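Long-range contacts in beta-d-glucoside glucohydrolase (Hypocrea jecorina, PDB 3ZZ1), which probably hydrolyses terminal, non-reducing beta-D-glucosyl residues to release beta-D-glucose, as a secreted family 3 beta-glucosidase of cellulose degradation: residues V387-F392 with L505-S510; G353-I358 with F434-S439; L59-L64 with V108-V113. All blocks are in the same frame, centred on the assembly; numbering follows the deposited sequence.

Contact 1: V387-F392 with L505-S510; sequences VNYPYF and LPSQES
Tyr391 OH is gripped by two groups from the opposing loop. It donates a short hydrogen bond to Glu509 OE2 at 2.5 Å, using the anti lone pair of that oxygen. It also accepts a weak, bent bond from Gln508 NE2 at 3.0 Å, with an N-H...O angle of 140°. CG of Tyr391 stands between the backbone N and the carbonyl carbon (chi1 64°), and this lays the ring across Gln508. CB of Gln508 makes a CH-pi contact over one face, 4.3 Å from the ring centroid. The other carboxylate oxygen, Glu509 OE1, is bonded to Asn512, and Lys320 and Arg324 of helix 320-329 touch the Glu509 side chain. These charges would probably stabilise the carboxylate. Replacing Tyr391 by a phenylalanine would probably leave Glu509 OE2 without its hydroxyl donor and Gln508 NE2 without this weak acceptor.

Gln508 OE1 lies 3.3 Å from Pro390 CD, but its polar partner is Ala74 N. Ser507 OG likewise bonds Ala74 O, while it meets the edge of the Tyr389 ring in plane, 3.3 Å from CE1. The other two rings of the loop pack together: Phe392 turns its edge to a face of Tyr389, with CD2 3.5 Å above the ring plane and over its centre. Phe392 CE2 also rests 3.4 Å from Ser507 O, and CE1 reaches Ser510 CB at 3.8 Å.

Glu509 occupies the N-cap position of helix 510-518. Both loops follow parallel strands of the C-terminal domain and lead into helices. The arrangement is that of loops meeting above the C-terminal strand ends of an alpha/beta sheet, here tied through Ala74 to the N-terminal part of the chain.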
loop_
_atom_site.group_PDB
_atom_site.type_symbol
_atom_site.label_atom_id
_atom_site.label_comp_id
_atom_site.label_asym_id
_atom_site.label_seq_id
_atom_site.Cartn_x
_atom_site.Cartn_y
_atom_site.Cartn_z
ATOM N N VAL A 387 -11.376 6.940 -5.909
ATOM C CA VAL A 387 -12.540 6.556 -6.726
ATOM C C VAL A 387 -13.837 7.185 -6.194
ATOM O O VAL A 387 -13.851 7.777 -5.115
ATOM C CB VAL A 387 -12.739 5.008 -6.801
ATOM C CG1 VAL A 387 -11.549 4.310 -7.461
ATOM C CG2 VAL A 387 -13.013 4.426 -5.422
ATOM N N ASN A 388 -14.918 7.038 -6.960
ATOM C CA ASN A 388 -16.253 7.448 -6.534
ATOM C C ASN A 388 -16.823 6.514 -5.468
ATOM O O ASN A 388 -16.647 5.292 -5.543
ATOM C CB ASN A 388 -17.214 7.441 -7.726
ATOM C CG ASN A 388 -16.889 8.500 -8.761
ATOM O OD1 ASN A 388 -16.798 8.199 -9.952
ATOM N ND2 ASN A 388 -16.738 9.745 -8.322
ATOM N N TYR A 389 -17.510 7.098 -4.486
ATOM C CA TYR A 389 -18.241 6.332 -3.487
ATOM C C TYR A 389 -19.627 5.961 -4.001
ATOM O O TYR A 389 -20.374 6.827 -4.451
ATOM C CB TYR A 389 -18.389 7.130 -2.189
ATOM C CG TYR A 389 -17.097 7.344 -1.439
ATOM C CD1 TYR A 389 -16.370 6.259 -0.936
ATOM C CD2 TYR A 389 -16.609 8.627 -1.216
ATOM C CE1 TYR A 389 -15.177 6.452 -0.248
ATOM C CE2 TYR A 389 -15.428 8.830 -0.522
ATOM C CZ TYR A 389 -14.715 7.742 -0.043
ATOM O OH TYR A 389 -13.546 7.953 0.645
ATOM N N PRO A 390 -19.980 4.669 -3.939
ATOM C CA PRO A 390 -21.351 4.289 -4.283
ATOM C C PRO A 390 -22.309 4.693 -3.157
ATOM O O PRO A 390 -23.501 4.892 -3.387
ATOM C CB PRO A 390 -21.266 2.768 -4.413
ATOM C CG PRO A 390 -20.119 2.372 -3.540
ATOM C CD PRO A 390 -19.134 3.501 -3.629
ATOM N N TYR A 391 -21.759 4.796 -1.954
ATOM C CA TYR A 391 -22.447 5.295 -0.765
ATOM C C TYR A 391 -21.344 5.616 0.239
ATOM O O TYR A 391 -20.168 5.317 -0.013
ATOM C CB TYR A 391 -23.412 4.241 -0.196
ATOM C CG TYR A 391 -22.724 2.989 0.303
ATOM C CD1 TYR A 391 -22.450 1.931 -0.564
ATOM C CD2 TYR A 391 -22.341 2.866 1.640
ATOM C CE1 TYR A 391 -21.810 0.779 -0.114
ATOM C CE2 TYR A 391 -21.702 1.730 2.101
ATOM C CZ TYR A 391 -21.439 0.688 1.218
ATOM O OH TYR A 391 -20.801 -0.444 1.668
ATOM N N PHE A 392 -21.711 6.218 1.365
ATOM C CA PHE A 392 -20.756 6.496 2.426
ATOM C C PHE A 392 -21.474 6.544 3.766
ATOM O O PHE A 392 -22.401 7.335 3.951
ATOM C CB PHE A 392 -20.016 7.815 2.173
ATOM C CG PHE A 392 -18.754 7.976 2.991
ATOM C CD1 PHE A 392 -18.817 8.269 4.359
ATOM C CD2 PHE A 392 -17.502 7.848 2.394
ATOM C CE1 PHE A 392 -17.661 8.414 5.115
ATOM C CE2 PHE A 392 -16.329 7.996 3.142
ATOM C CZ PHE A 392 -16.408 8.284 4.505
ATOM N N LEU A 505 -7.967 4.993 7.161
ATOM C CA LEU A 505 -8.719 5.388 5.971
ATOM C C LEU A 505 -9.701 4.287 5.579
ATOM O O LEU A 505 -9.331 3.335 4.891
ATOM C CB LEU A 505 -7.782 5.732 4.812
ATOM C CG LEU A 505 -6.767 6.854 5.023
ATOM C CD1 LEU A 505 -5.670 6.747 3.986
ATOM C CD2 LEU A 505 -7.424 8.239 5.001
ATOM N N PRO A 506 -10.958 4.417 6.034
ATOM C CA PRO A 506 -11.949 3.339 5.997
ATOM C C PRO A 506 -12.801 3.247 4.730
ATOM O O PRO A 506 -13.567 2.289 4.574
ATOM C CB PRO A 506 -12.843 3.674 7.190
ATOM C CG PRO A 506 -12.798 5.156 7.266
ATOM C CD PRO A 506 -11.419 5.558 6.847
ATOM N N SER A 507 -12.679 4.231 3.846
ATOM C CA SER A 507 -13.552 4.335 2.673
ATOM C C SER A 507 -15.043 4.361 3.070
ATOM O O SER A 507 -15.400 4.906 4.123
ATOM C CB SER A 507 -13.250 3.222 1.665
ATOM O OG SER A 507 -13.960 3.434 0.465
ATOM N N GLN A 508 -15.892 3.753 2.241
ATOM C CA GLN A 508 -17.355 3.852 2.353
ATOM C C GLN A 508 -17.969 3.293 3.643
ATOM O O GLN A 508 -19.101 3.638 3.988
ATOM C CB GLN A 508 -18.019 3.195 1.135
ATOM C CG GLN A 508 -17.792 1.690 1.038
ATOM C CD GLN A 508 -18.027 1.138 -0.355
ATOM O OE1 GLN A 508 -17.580 1.712 -1.352
ATOM N NE2 GLN A 508 -18.705 0.002 -0.429
ATOM N N GLU A 509 -17.233 2.433 4.342
ATOM C CA GLU A 509 -17.753 1.776 5.548
ATOM C C GLU A 509 -17.299 2.446 6.847
ATOM O O GLU A 509 -17.406 1.859 7.925
ATOM C CB GLU A 509 -17.394 0.282 5.550
ATOM C CG GLU A 509 -18.244 -0.569 4.611
ATOM C CD GLU A 509 -19.707 -0.679 5.038
ATOM O OE1 GLU A 509 -19.988 -0.772 6.250
ATOM O OE2 GLU A 509 -20.584 -0.679 4.154
ATOM N N SER A 510 -16.809 3.678 6.737
ATOM C CA SER A 510 -16.300 4.437 7.886
ATOM C C SER A 510 -17.095 4.247 9.185
ATOM O O SER A 510 -16.560 3.743 10.182
ATOM C CB SER A 510 -16.224 5.929 7.544
ATOM O OG SER A 510 -15.752 6.670 8.656
#

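Contact 2: G353-I358 with F434-S439; sequences GSAAII and FITADS
Phe434 holds CG anti to its carbonyl carbon (chi1 -72°), and this brings one ring face up against Ala356. Thr436, two residues on along the strand, has CG2 anti to its own carbonyl carbon, and the methyl meets Ala355. The setting is the alpha/beta fold of the C-terminal domain. Strand 430-437 runs parallel to its neighbour 348-352, and the chain leaving 348-352 makes a short 3-10 turn, 354-356, over the strand beside it.

Ala356 CA lies over the Phe434 ring, offset toward the rim. Its CB makes an off-centre CH-pi contact, 4.2 Å from the ring centroid, and comes to 3.7 Å from Phe434 CD1. Ala355 points its methyl at the strand. Ala355 CB touches Thr436 CG2 at 3.5 Å and Phe434 CB at 4.0 Å. Small side chains suit this closeness of turn and strand. Val351 and Val479 of the flanking strands, and Ile399 of helix 395-404, also pack on Phe434. Thr436 OG1 turns to Asp374 for its hydrogen bond.

Gly353 starts the turn, and its O accepts the bond from Ala356 N. A CB on Gly353 would point at the strand and clash with Phe434 O. No direct hydrogen bond joins the segments. One water does so instead, accepting from Ala355 N at 3.0 Å and donating to Phe434 O at 2.8 Å.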
loop_
_atom_site.group_PDB
_atom_site.type_symbol
_atom_site.label_atom_id
_atom_site.label_comp_id
_atom_site.label_asym_id
_atom_site.label_seq_id
_atom_site.Cartn_x
_atom_site.Cartn_y
_atom_site.Cartn_z
ATOM N N GLY A 353 -17.044 17.711 15.364
ATOM C CA GLY A 353 -16.103 17.796 14.247
ATOM C C GLY A 353 -16.777 17.663 12.895
ATOM O O GLY A 353 -17.700 16.867 12.728
ATOM N N SER A 354 -16.318 18.445 11.923
ATOM C CA SER A 354 -16.859 18.368 10.568
ATOM C C SER A 354 -16.636 16.987 9.954
ATOM O O SER A 354 -17.421 16.552 9.116
ATOM C CB SER A 354 -16.235 19.435 9.681
ATOM O OG SER A 354 -14.846 19.209 9.538
ATOM N N ALA A 355 -15.570 16.309 10.384
ATOM C CA ALA A 355 -15.222 14.965 9.897
ATOM C C ALA A 355 -16.154 13.857 10.411
ATOM O O ALA A 355 -16.018 12.695 10.026
ATOM C CB ALA A 355 -13.776 14.638 10.241
ATOM N N ALA A 356 -17.094 14.222 11.278
ATOM C CA ALA A 356 -18.108 13.286 11.760
ATOM C C ALA A 356 -19.231 13.053 10.744
ATOM O O ALA A 356 -19.829 11.974 10.718
ATOM C CB ALA A 356 -18.680 13.768 13.088
ATOM N N ILE A 357 -19.505 14.050 9.900
ATOM C CA ILE A 357 -20.652 13.993 8.976
ATOM C C ILE A 357 -20.302 13.895 7.483
ATOM O O ILE A 357 -19.153 14.069 7.086
ATOM C CB ILE A 357 -21.615 15.193 9.183
ATOM C CG1 ILE A 357 -20.903 16.519 8.868
ATOM C CG2 ILE A 357 -22.202 15.169 10.595
ATOM C CD1 ILE A 357 -21.849 17.656 8.503
ATOM N N ILE A 358 -21.321 13.623 6.669
ATOM C CA ILE A 358 -21.197 13.614 5.210
ATOM C C ILE A 358 -20.831 15.014 4.702
ATOM O O ILE A 358 -21.477 16.000 5.060
ATOM C CB ILE A 358 -22.517 13.138 4.531
ATOM C CG1 ILE A 358 -22.830 11.668 4.866
ATOM C CG2 ILE A 358 -22.481 13.366 3.017
ATOM C CD1 ILE A 358 -21.858 10.650 4.281
ATOM N N PHE A 434 -13.747 14.328 16.228
ATOM C CA PHE A 434 -13.291 13.808 14.941
ATOM C C PHE A 434 -12.338 14.758 14.242
ATOM O O PHE A 434 -12.699 15.889 13.900
ATOM C CB PHE A 434 -14.483 13.483 14.039
ATOM C CG PHE A 434 -15.252 12.274 14.477
ATOM C CD1 PHE A 434 -16.208 12.365 15.481
ATOM C CD2 PHE A 434 -15.003 11.035 13.905
ATOM C CE1 PHE A 434 -16.912 11.243 15.898
ATOM C CE2 PHE A 434 -15.705 9.916 14.317
ATOM C CZ PHE A 434 -16.661 10.021 15.318
ATOM N N ILE A 435 -11.109 14.289 14.051
ATOM C CA ILE A 435 -10.066 15.072 13.399
ATOM C C ILE A 435 -9.461 14.290 12.234
ATOM O O ILE A 435 -9.588 13.063 12.168
ATOM C CB ILE A 435 -8.965 15.542 14.399
ATOM C CG1 ILE A 435 -8.165 14.354 14.946
ATOM C CG2 ILE A 435 -9.576 16.389 15.530
ATOM C CD1 ILE A 435 -6.974 14.744 15.806
ATOM N N THR A 436 -8.826 15.007 11.307
ATOM C CA THR A 436 -8.262 14.400 10.103
ATOM C C THR A 436 -6.934 15.027 9.685
ATOM O O THR A 436 -6.571 16.119 10.130
ATOM C CB THR A 436 -9.207 14.538 8.880
ATOM O OG1 THR A 436 -9.450 15.924 8.613
ATOM C CG2 THR A 436 -10.532 13.795 9.080
ATOM N N ALA A 437 -6.217 14.300 8.831
ATOM C CA ALA A 437 -5.179 14.861 7.977
ATOM C C ALA A 437 -5.274 14.168 6.621
ATOM O O ALA A 437 -5.596 12.980 6.545
ATOM C CB ALA A 437 -3.809 14.684 8.587
ATOM N N ASP A 438 -5.011 14.922 5.558
ATOM C CA ASP A 438 -5.192 14.443 4.194
ATOM C C ASP A 438 -3.924 14.709 3.387
ATOM O O ASP A 438 -3.089 15.528 3.781
ATOM C CB ASP A 438 -6.408 15.138 3.551
ATOM C CG ASP A 438 -7.051 14.316 2.426
ATOM O OD1 ASP A 438 -6.543 13.223 2.094
ATOM O OD2 ASP A 438 -8.081 14.767 1.869
ATOM N N SER A 439 -3.777 13.984 2.279
ATOM C CA SER A 439 -2.700 14.201 1.300
ATOM C C SER A 439 -3.030 13.449 0.008
ATOM O O SER A 439 -3.981 12.661 -0.033
ATOM C CB SER A 439 -1.332 13.769 1.851
ATOM O OG SER A 439 -1.187 12.359 1.861
HETATM O O HOH W 1 -13.191 17.587 11.780
#

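Contact 3: L59-L64 with V108-V113; sequences LQDGPL and VILGPV
Leu59 and Val108 lie side by side and point the same way from two parallel neighbouring strands. Leu59 CG sits 3.8 Å from Val108 CB. Leu110 joins this apolar side, its CD2 4.1 Å from Leu59 CD2, and Met234 of strand 232-235 touches both leucines. This side faces the interior of the barrel, as expected for a TIM-barrel domain. Ile109 turns to the other side, against Ile148 of helix 134-150. With CG1 anti to the backbone N (chi1 -167°) and the chain bent at chi2 (69°), Ile109 CD1 comes back to 3.3 Å from Gln60 O.

Two backbone bonds join the strands: Gln60 N to Val108 O, and Leu110 N to Gln60 O, each 2.9 Å. The first is nearly straight, at 166°. Beyond them both chains turn irregular, with cis peptides before Gly62 and before Pro112 and an inverse gamma turn centred on Leu110. Pro63 and Val113 lie at a slant to each other, CG to CG2 at 3.6 Å. A CB on Gly111 would clash with Pro63 CA.

Asp61 crosses Leu110 at a slant, with OD1 3.4 Å from Leu110 CD1, while OD2 forms a salt bridge to Arg67. Leu110 O is bonded to Lys158 NZ. The side-chain contacts are mainly apolar, and the hydrogen bonds between the segments are those of the backbone. The buried carboxylate of Asp61 probably finds its charge balance mainly in Arg67, with Lys158 only a long, weak second partner.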
loop_
_atom_site.group_PDB
_atom_site.type_symbol
_atom_site.label_atom_id
_atom_site.label_comp_id
_atom_site.label_asym_id
_atom_site.label_seq_id
_atom_site.Cartn_x
_atom_site.Cartn_y
_atom_site.Cartn_z
ATOM N N LEU A 59 -6.795 -0.333 -19.871
ATOM C CA LEU A 59 -6.092 -0.107 -18.612
ATOM C C LEU A 59 -6.825 0.944 -17.789
ATOM O O LEU A 59 -7.171 2.003 -18.304
ATOM C CB LEU A 59 -4.649 0.336 -18.866
ATOM C CG LEU A 59 -3.755 -0.627 -19.656
ATOM C CD1 LEU A 59 -3.780 -0.325 -21.152
ATOM C CD2 LEU A 59 -2.337 -0.556 -19.127
ATOM N N GLN A 60 -7.057 0.638 -16.513
ATOM C CA GLN A 60 -7.801 1.532 -15.626
ATOM C C GLN A 60 -7.182 1.605 -14.236
ATOM O O GLN A 60 -6.677 0.609 -13.715
ATOM C CB GLN A 60 -9.255 1.065 -15.501
ATOM C CG GLN A 60 -10.248 2.144 -15.055
ATOM C CD GLN A 60 -10.825 2.947 -16.218
ATOM O OE1 GLN A 60 -11.722 3.770 -16.033
ATOM N NE2 GLN A 60 -10.317 2.707 -17.413
ATOM N N ASP A 61 -7.233 2.796 -13.644
ATOM C CA ASP A 61 -6.942 2.975 -12.228
ATOM C C ASP A 61 -8.061 2.325 -11.405
ATOM O O ASP A 61 -9.160 2.127 -11.917
ATOM C CB ASP A 61 -6.840 4.468 -11.898
ATOM C CG ASP A 61 -5.546 5.090 -12.393
ATOM O OD1 ASP A 61 -4.468 4.487 -12.183
ATOM O OD2 ASP A 61 -5.607 6.192 -12.983
ATOM N N GLY A 62 -7.792 1.944 -10.158
ATOM C CA GLY A 62 -6.467 1.966 -9.555
ATOM C C GLY A 62 -6.380 0.987 -8.394
ATOM O O GLY A 62 -7.135 0.013 -8.342
ATOM N N PRO A 63 -5.478 1.261 -7.435
ATOM C CA PRO A 63 -5.132 0.351 -6.340
ATOM C C PRO A 63 -6.261 -0.002 -5.358
ATOM O O PRO A 63 -6.159 -1.018 -4.670
ATOM C CB PRO A 63 -4.003 1.096 -5.611
ATOM C CG PRO A 63 -3.465 2.054 -6.628
ATOM C CD PRO A 63 -4.667 2.491 -7.389
ATOM N N LEU A 64 -7.308 0.819 -5.276
ATOM C CA LEU A 64 -8.431 0.531 -4.368
ATOM C C LEU A 64 -9.787 0.379 -5.068
ATOM O O LEU A 64 -10.840 0.438 -4.428
ATOM C CB LEU A 64 -8.509 1.557 -3.223
ATOM C CG LEU A 64 -8.549 3.071 -3.485
ATOM C CD1 LEU A 64 -9.886 3.540 -4.011
ATOM C CD2 LEU A 64 -8.208 3.833 -2.218
ATOM N N VAL A 108 -6.543 -4.442 -17.388
ATOM C CA VAL A 108 -5.426 -4.110 -16.508
ATOM C C VAL A 108 -5.846 -3.103 -15.445
ATOM O O VAL A 108 -6.365 -2.034 -15.767
ATOM C CB VAL A 108 -4.192 -3.551 -17.291
ATOM C CG1 VAL A 108 -2.961 -3.583 -16.419
ATOM C CG2 VAL A 108 -3.932 -4.344 -18.567
ATOM N N ILE A 109 -5.631 -3.465 -14.181
ATOM C CA ILE A 109 -5.838 -2.546 -13.063
ATOM C C ILE A 109 -4.491 -1.981 -12.605
ATOM O O ILE A 109 -3.520 -2.727 -12.403
ATOM C CB ILE A 109 -6.627 -3.202 -11.888
ATOM C CG1 ILE A 109 -7.096 -2.138 -10.882
ATOM C CG2 ILE A 109 -5.812 -4.294 -11.200
ATOM C CD1 ILE A 109 -8.179 -1.208 -11.417
ATOM N N LEU A 110 -4.435 -0.661 -12.472
ATOM C CA LEU A 110 -3.178 0.037 -12.217
ATOM C C LEU A 110 -2.857 0.108 -10.724
ATOM O O LEU A 110 -3.017 1.148 -10.078
ATOM C CB LEU A 110 -3.190 1.420 -12.881
ATOM C CG LEU A 110 -3.429 1.405 -14.400
ATOM C CD1 LEU A 110 -3.504 2.819 -14.955
ATOM C CD2 LEU A 110 -2.358 0.595 -15.151
ATOM N N GLY A 111 -2.406 -1.028 -10.201
ATOM C CA GLY A 111 -2.107 -1.221 -8.781
ATOM C C GLY A 111 -1.849 -2.706 -8.572
ATOM O O GLY A 111 -2.074 -3.496 -9.487
ATOM N N PRO A 112 -1.399 -3.112 -7.372
ATOM C CA PRO A 112 -1.190 -2.366 -6.125
ATOM C C PRO A 112 0.128 -1.580 -6.058
ATOM O O PRO A 112 0.949 -1.662 -6.973
ATOM C CB PRO A 112 -1.226 -3.467 -5.064
ATOM C CG PRO A 112 -0.709 -4.683 -5.777
ATOM C CD PRO A 112 -1.154 -4.560 -7.196
ATOM N N VAL A 113 0.318 -0.832 -4.973
ATOM C CA VAL A 113 1.438 0.106 -4.853
ATOM C C VAL A 113 2.527 -0.367 -3.885
ATOM O O VAL A 113 2.274 -0.533 -2.688
ATOM C CB VAL A 113 0.946 1.514 -4.415
ATOM C CG1 VAL A 113 2.126 2.486 -4.261
ATOM C CG2 VAL A 113 -0.063 2.054 -5.404
#

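All three contacts are buried, though contact 1 includes partly exposed residues (Pro390, Tyr391 and Phe392), while every touching residue of contacts 2 and 3 is buried. Contacts 1 and 2 belong to the C-terminal domain and share the long connection from strand 348-352 to helix 395-404. They touch where Phe392 O meets Ile358 CD1. Contact 3 lies in the barrel domain, closest of the three to the centre of the chain, and meets contact 1 through Leu64 and Val387. Contacts 2 and 3 do not touch, with nearest atoms about 10 Å apart. The chemistry follows the place. Contact 3 pairs strands by backbone bonds. Contact 2 is small-residue packing with one bridging water. Contact 1 joins two loops through side-chain polar groups and aromatic rings.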